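Local coordinates for protein hydrolase, alpha/beta hydrolase FOLD family (Staphylococcus aureus, PDB 2XMZ) that probably catalyses formation of 2-succinyl-6-hydroxy-2,4-cyclohexadiene-1-carboxylate, the MenH step of menaquinone biosynthesis, on an alpha/beta hydrolase fold, at residues L131-D134 with A135-K138; E123-Q126 with L127-R130. One frame throughout, in Å; residues are numbered along the deposited sequence.

Coming from the N terminus, the chain leaves strand 110-114 of the central sheet and, after a short loop, enters helix 123-143, which carries both contacts. Interaction 2 comes first, in the opening turns (123-126 with 127-130); interaction 1 follows directly (131-134 with 135-138), with centres about 12 Å apart. Each closes only a single helical turn, and the two sit end to end, neither nested nor crossed. The salt bridge from Arg-129 to Asp-133 joins one to the other. Interaction 2 ties the start of the helix to the loop at Gly-194 and Gln-195; interaction 1 lies against helices 145-152 and 181-191 of the probable cap.

Interaction 1 of 2, residues L131-D134 with A135-K138; sequences LVDD and ARAK
Arg-136 reaches back along helix 123-143 to the side chains of Val-132 and Asp-133, four and three residues earlier. Start at its CB, which lies 3.4 Å from Val-132 O, the same carbonyl oxygen that accepts the backbone N-H of Arg-136. CG comes closer still, 3.2 Å from Val-132 O. With CG beside the backbone N (chi1 -70°) and the chain extended from there to NE, the arginine runs outward alongside the valine. CD passes 3.8 Å from Asp-133 OD1, while NE comes to 3.9 Å from Val-132 CG1. At CZ the guanidinium lies flat against Val-132: CG1 sits over the centre of one face, 3.5 Å above the plane. NH1 then turns its N-H to Asp-133 OD1 at 3.0 Å, forming a salt bridge that is noticeably bent, 141° at the hydrogen. The oxygen is met nearly along its C-O axis; the carboxylate and guanidinium planes stand 35° apart, and a single N-H, not a two-pronged pair, carries the bridge.

The backbone keeps the regular i to i+4 bonding, including Ala-137 N to Asp-133 O at 2.8 Å. Ala-137 is buried against Ala-185 and Arg-189 of helix 181-191, and Arg-136 also packs on Leu-188 of that helix and on Phe-148 and Trp-152 of helix 145-152.

The other carboxylate oxygen, Asp-133 OD2, forms a salt bridge with Arg-129 NE, its stronger polar partner. Asp-133 therefore stands between two arginines of its own helix, one on each oxygen. Two positive neighbours would be expected to stabilise the ionised form of this buried aspartate, while the methyl over one face and the bond from NH1 together probably help fix the rotation of the Arg-136 guanidinium.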
ATOM      1  N   LEU A 131      -5.552 -10.635 -17.337  1.00 30.01           N
ATOM      2  CA  LEU A 131      -4.812 -11.708 -18.028  1.00 32.16           C
ATOM      3  C   LEU A 131      -3.365 -11.835 -17.535  1.00 31.71           C
ATOM      4  O   LEU A 131      -2.887 -12.940 -17.277  1.00 31.98           O
ATOM      5  CB  LEU A 131      -4.826 -11.505 -19.543  1.00 33.53           C
ATOM      6  CG  LEU A 131      -6.141 -11.668 -20.318  1.00 36.32           C
ATOM      7  CD1 LEU A 131      -6.088 -10.919 -21.657  1.00 38.20           C
ATOM      8  CD2 LEU A 131      -6.456 -13.135 -20.596  1.00 40.08           C
ATOM      9  N   VAL A 132      -2.675 -10.708 -17.410  1.00 30.66           N
ATOM     10  CA  VAL A 132      -1.287 -10.709 -16.978  1.00 30.76           C
ATOM     11  C   VAL A 132      -1.175 -11.198 -15.533  1.00 29.12           C
ATOM     12  O   VAL A 132      -0.349 -12.049 -15.234  1.00 29.41           O
ATOM     13  CB  VAL A 132      -0.654  -9.313 -17.109  1.00 30.89           C
ATOM     14  CG1 VAL A 132       0.690  -9.269 -16.407  1.00 32.19           C
ATOM     15  CG2 VAL A 132      -0.488  -8.947 -18.574  1.00 33.74           C
ATOM     16  N   ASP A 133      -2.010 -10.665 -14.645  1.00 27.81           N
ATOM     17  CA  ASP A 133      -2.003 -11.098 -13.242  1.00 27.15           C
ATOM     18  C   ASP A 133      -2.474 -12.524 -13.054  1.00 27.14           C
ATOM     19  O   ASP A 133      -1.967 -13.225 -12.173  1.00 27.20           O
ATOM     20  CB  ASP A 133      -2.813 -10.154 -12.377  1.00 26.09           C
ATOM     21  CG  ASP A 133      -2.113  -8.840 -12.171  1.00 26.64           C
ATOM     22  OD1 ASP A 133      -0.879  -8.766 -12.415  1.00 29.94           O
ATOM     23  OD2 ASP A 133      -2.787  -7.895 -11.743  1.00 28.24           O
ATOM     24  N   ASP A 134      -3.422 -12.955 -13.888  1.00 27.27           N
ATOM     25  CA  ASP A 134      -3.829 -14.362 -13.906  1.00 28.19           C
ATOM     26  C   ASP A 134      -2.673 -15.276 -14.368  1.00 28.95           C
ATOM     27  O   ASP A 134      -2.411 -16.320 -13.746  1.00 28.40           O
ATOM     28  CB  ASP A 134      -5.097 -14.554 -14.748  1.00 30.01           C
ATOM     29  CG  ASP A 134      -6.369 -14.007 -14.046  1.00 31.31           C
ATOM     30  OD1 ASP A 134      -6.288 -13.440 -12.924  1.00 35.80           O
ATOM     31  OD2 ASP A 134      -7.456 -14.120 -14.635  1.00 35.07           O
ATOM     32  N   ALA A 135      -1.967 -14.864 -15.422  1.00 28.40           N
ATOM     33  CA  ALA A 135      -0.766 -15.586 -15.885  1.00 28.96           C
ATOM     34  C   ALA A 135       0.300 -15.650 -14.778  1.00 28.57           C
ATOM     35  O   ALA A 135       0.867 -16.709 -14.502  1.00 29.26           O
ATOM     36  CB  ALA A 135      -0.201 -14.932 -17.125  1.00 28.91           C
ATOM     37  N   ARG A 136       0.562 -14.502 -14.162  1.00 28.14           N
ATOM     38  CA  ARG A 136       1.489 -14.411 -13.039  1.00 28.84           C
ATOM     39  C   ARG A 136       1.095 -15.347 -11.892  1.00 29.04           C
ATOM     40  O   ARG A 136       1.947 -16.079 -11.374  1.00 29.47           O
ATOM     41  CB  ARG A 136       1.580 -12.983 -12.533  1.00 27.71           C
ATOM     42  CG  ARG A 136       2.279 -12.024 -13.458  1.00 28.57           C
ATOM     43  CD  ARG A 136       2.422 -10.701 -12.751  1.00 28.74           C
ATOM     44  NE  ARG A 136       3.279  -9.797 -13.494  1.00 32.12           N
ATOM     45  CZ  ARG A 136       3.004  -8.525 -13.741  1.00 34.64           C
ATOM     46  NH1 ARG A 136       1.891  -7.955 -13.273  1.00 37.06           N
ATOM     47  NH2 ARG A 136       3.867  -7.806 -14.429  1.00 36.87           N
ATOM     48  N   ALA A 137      -0.190 -15.333 -11.513  1.00 29.04           N
ATOM     49  CA  ALA A 137      -0.706 -16.289 -10.510  1.00 29.26           C
ATOM     50  C   ALA A 137      -0.438 -17.751 -10.901  1.00 30.69           C
ATOM     51  O   ALA A 137       0.017 -18.539 -10.080  1.00 30.98           O
ATOM     52  CB  ALA A 137      -2.194 -16.053 -10.237  1.00 28.05           C
ATOM     53  N   LYS A 138      -0.699 -18.111 -12.158  1.00 32.44           N
ATOM     54  CA  LYS A 138      -0.393 -19.462 -12.633  1.00 34.12           C
ATOM     55  C   LYS A 138       1.098 -19.787 -12.482  1.00 34.10           C
ATOM     56  O   LYS A 138       1.447 -20.864 -12.011  1.00 34.68           O
ATOM     57  CB  LYS A 138      -0.859 -19.673 -14.085  1.00 36.41           C
ATOM     58  CG  LYS A 138      -2.379 -19.890 -14.271  1.00 37.79           C
ATOM     59  CD  LYS A 138      -2.788 -19.472 -15.686  1.00 40.52           C
ATOM     60  CE  LYS A 138      -3.837 -20.404 -16.298  1.00 42.71           C
ATOM     61  NZ  LYS A 138      -5.205 -19.887 -16.062  1.00 42.77           N
TER

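Interaction 2 of 2, residues E123-Q126 with L127-R130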
ATOM      1  N   GLU A 123     -12.190  -0.623 -19.706  1.00 37.97           N
ATOM      2  CA  GLU A 123     -12.448  -2.063 -19.667  1.00 39.35           C
ATOM      3  C   GLU A 123     -11.384  -2.944 -20.307  1.00 38.95           C
ATOM      4  O   GLU A 123     -10.954  -3.929 -19.705  1.00 38.44           O
ATOM      5  CB  GLU A 123     -13.808  -2.378 -20.303  1.00 41.41           C
ATOM      6  CG  GLU A 123     -14.800  -3.042 -19.352  1.00 45.46           C
ATOM      7  CD  GLU A 123     -15.563  -2.047 -18.482  1.00 47.85           C
ATOM      8  OE1 GLU A 123     -16.506  -1.404 -18.994  1.00 52.17           O
ATOM      9  OE2 GLU A 123     -15.234  -1.927 -17.283  1.00 50.00           O
ATOM     10  N   ALA A 124     -10.972  -2.601 -21.527  1.00 39.35           N
ATOM     11  CA  ALA A 124      -9.977  -3.406 -22.244  1.00 39.12           C
ATOM     12  C   ALA A 124      -8.628  -3.419 -21.519  1.00 37.03           C
ATOM     13  O   ALA A 124      -7.913  -4.428 -21.548  1.00 36.79           O
ATOM     14  CB  ALA A 124      -9.804  -2.921 -23.652  1.00 40.49           C
ATOM     15  N   ASN A 125      -8.282  -2.297 -20.881  1.00 34.86           N
ATOM     16  CA  ASN A 125      -7.056  -2.246 -20.109  1.00 33.15           C
ATOM     17  C   ASN A 125      -7.204  -3.041 -18.811  1.00 31.92           C
ATOM     18  O   ASN A 125      -6.244  -3.647 -18.359  1.00 30.74           O
ATOM     19  CB  ASN A 125      -6.596  -0.805 -19.834  1.00 32.26           C
ATOM     20  CG  ASN A 125      -6.119  -0.080 -21.095  1.00 33.47           C
ATOM     21  OD1 ASN A 125      -5.736  -0.704 -22.083  1.00 35.50           O
ATOM     22  ND2 ASN A 125      -6.147   1.242 -21.057  1.00 30.91           N
ATOM     23  N   GLN A 126      -8.407  -3.054 -18.236  1.00 31.42           N
ATOM     24  CA  GLN A 126      -8.670  -3.859 -17.038  1.00 31.62           C
ATOM     25  C   GLN A 126      -8.473  -5.336 -17.361  1.00 31.68           C
ATOM     26  O   GLN A 126      -7.838  -6.058 -16.588  1.00 30.12           O
ATOM     27  CB  GLN A 126     -10.085  -3.642 -16.489  1.00 32.15           C
ATOM     28  CG  GLN A 126     -10.321  -2.312 -15.790  1.00 34.55           C
ATOM     29  CD  GLN A 126     -11.801  -2.059 -15.474  1.00 37.67           C
ATOM     30  OE1 GLN A 126     -12.697  -2.641 -16.096  1.00 41.36           O
ATOM     31  NE2 GLN A 126     -12.053  -1.178 -14.521  1.00 36.58           N
ATOM     32  N   LEU A 127      -9.005  -5.759 -18.509  1.00 33.49           N
ATOM     33  CA  LEU A 127      -8.864  -7.131 -18.988  1.00 34.56           C
ATOM     34  C   LEU A 127      -7.408  -7.490 -19.266  1.00 34.64           C
ATOM     35  O   LEU A 127      -6.964  -8.576 -18.882  1.00 34.56           O
ATOM     36  CB  LEU A 127      -9.729  -7.381 -20.230  1.00 36.65           C
ATOM     37  CG  LEU A 127      -9.675  -8.806 -20.820  1.00 39.29           C
ATOM     38  CD1 LEU A 127     -10.033  -9.912 -19.786  1.00 39.38           C
ATOM     39  CD2 LEU A 127     -10.548  -8.918 -22.059  1.00 42.12           C
ATOM     40  N   GLU A 128      -6.677  -6.593 -19.943  1.00 34.70           N
ATOM     41  CA  GLU A 128      -5.254  -6.809 -20.251  1.00 34.39           C
ATOM     42  C   GLU A 128      -4.527  -7.163 -18.946  1.00 32.08           C
ATOM     43  O   GLU A 128      -3.741  -8.105 -18.887  1.00 32.19           O
ATOM     44  CB  GLU A 128      -4.623  -5.544 -20.857  1.00 34.86           C
ATOM     45  CG  GLU A 128      -4.732  -5.391 -22.377  1.00 38.83           C
ATOM     46  CD  GLU A 128      -4.435  -3.950 -22.859  1.00 41.92           C
ATOM     47  OE1 GLU A 128      -3.827  -3.156 -22.084  1.00 42.08           O
ATOM     48  OE2 GLU A 128      -4.817  -3.617 -24.011  1.00 40.94           O
ATOM     49  N   ARG A 129      -4.826  -6.400 -17.908  1.00 29.99           N
ATOM     50  CA  ARG A 129      -4.177  -6.543 -16.635  1.00 28.61           C
ATOM     51  C   ARG A 129      -4.588  -7.820 -15.913  1.00 27.79           C
ATOM     52  O   ARG A 129      -3.745  -8.481 -15.313  1.00 27.47           O
ATOM     53  CB  ARG A 129      -4.464  -5.329 -15.757  1.00 27.83           C
ATOM     54  CG  ARG A 129      -3.923  -5.452 -14.384  1.00 26.23           C
ATOM     55  CD  ARG A 129      -2.404  -5.674 -14.392  1.00 27.13           C
ATOM     56  NE  ARG A 129      -1.896  -5.574 -13.035  1.00 28.61           N
ATOM     57  CZ  ARG A 129      -1.356  -4.468 -12.537  1.00 31.44           C
ATOM     58  NH1 ARG A 129      -1.245  -3.381 -13.304  1.00 29.09           N
ATOM     59  NH2 ARG A 129      -0.937  -4.443 -11.278  1.00 32.08           N
ATOM     60  N   ARG A 130      -5.881  -8.146 -15.966  1.00 27.83           N
ATOM     61  CA  ARG A 130      -6.383  -9.405 -15.422  1.00 28.14           C
ATOM     62  C   ARG A 130      -5.656 -10.592 -16.009  1.00 28.64           C
ATOM     63  O   ARG A 130      -5.206 -11.456 -15.268  1.00 27.80           O
ATOM     64  CB  ARG A 130      -7.883  -9.565 -15.653  1.00 29.03           C
ATOM     65  CG  ARG A 130      -8.716  -8.827 -14.611  1.00 29.10           C
ATOM     66  CD  ARG A 130     -10.130  -9.397 -14.515  1.00 31.22           C
ATOM     67  NE  ARG A 130     -10.911  -9.259 -15.738  1.00 32.93           N
ATOM     68  CZ  ARG A 130     -11.526  -8.148 -16.129  1.00 33.13           C
ATOM     69  NH1 ARG A 130     -12.240  -8.148 -17.251  1.00 34.95           N
ATOM     70  NH2 ARG A 130     -11.431  -7.042 -15.406  1.00 34.05           N
TER
HETATM   71  O   HOH W   1      -3.844  -2.866 -18.650  1.00 26.87           O
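Leu-127 to Arg-130 form the second turn of helix 123-143, bonded back to Glu-123 to Gln-126 in the i to i+4 pattern of an alpha-helix. The helix follows strand 110-114 and, with the helices after it, precedes strand 210-215, a position consistent with the helical cap of an alpha/beta hydrolase fold. Leu-127 N donates to Glu-123 O at 2.9 Å, and its side chain swings off the first turn, CG lying anti to the backbone N (chi1 -179°).

Glu-128 N bonds to Ala-124 O at 3.0 Å. Its side chain runs alongside that of Asn-125, both pointing the same way, with the carboxylate and amide planes turned 47° apart. A water whose oxygen lies 2.5 Å from the backbone O of Asn-125 donates to it and makes a weak, long bond to Glu-128 OE1, so solvent reaches this side of the turn.

Arg-129 N makes the longest of the four ladder bonds, 3.1 Å to Asn-125 O. CB rests near both Asn-125 O and Gln-126 O, but the chain bends at chi2 and leads one turn onward to Asp-133.

Arg-130 goes the other way. Its N bonds to Gln-126 O, and a bend at chi3 (-63°) folds the guanidinium back over the turn, with Leu-127 CA over the rim of one face. NH2 donates to Gly-194 O in a loop, while the buried Gln-126 sends NE2 to Ile-120 O just ahead of the helix. Where the two side chains meet, Arg-130 NH2 lies 3.8 Å from Gln-126 CB.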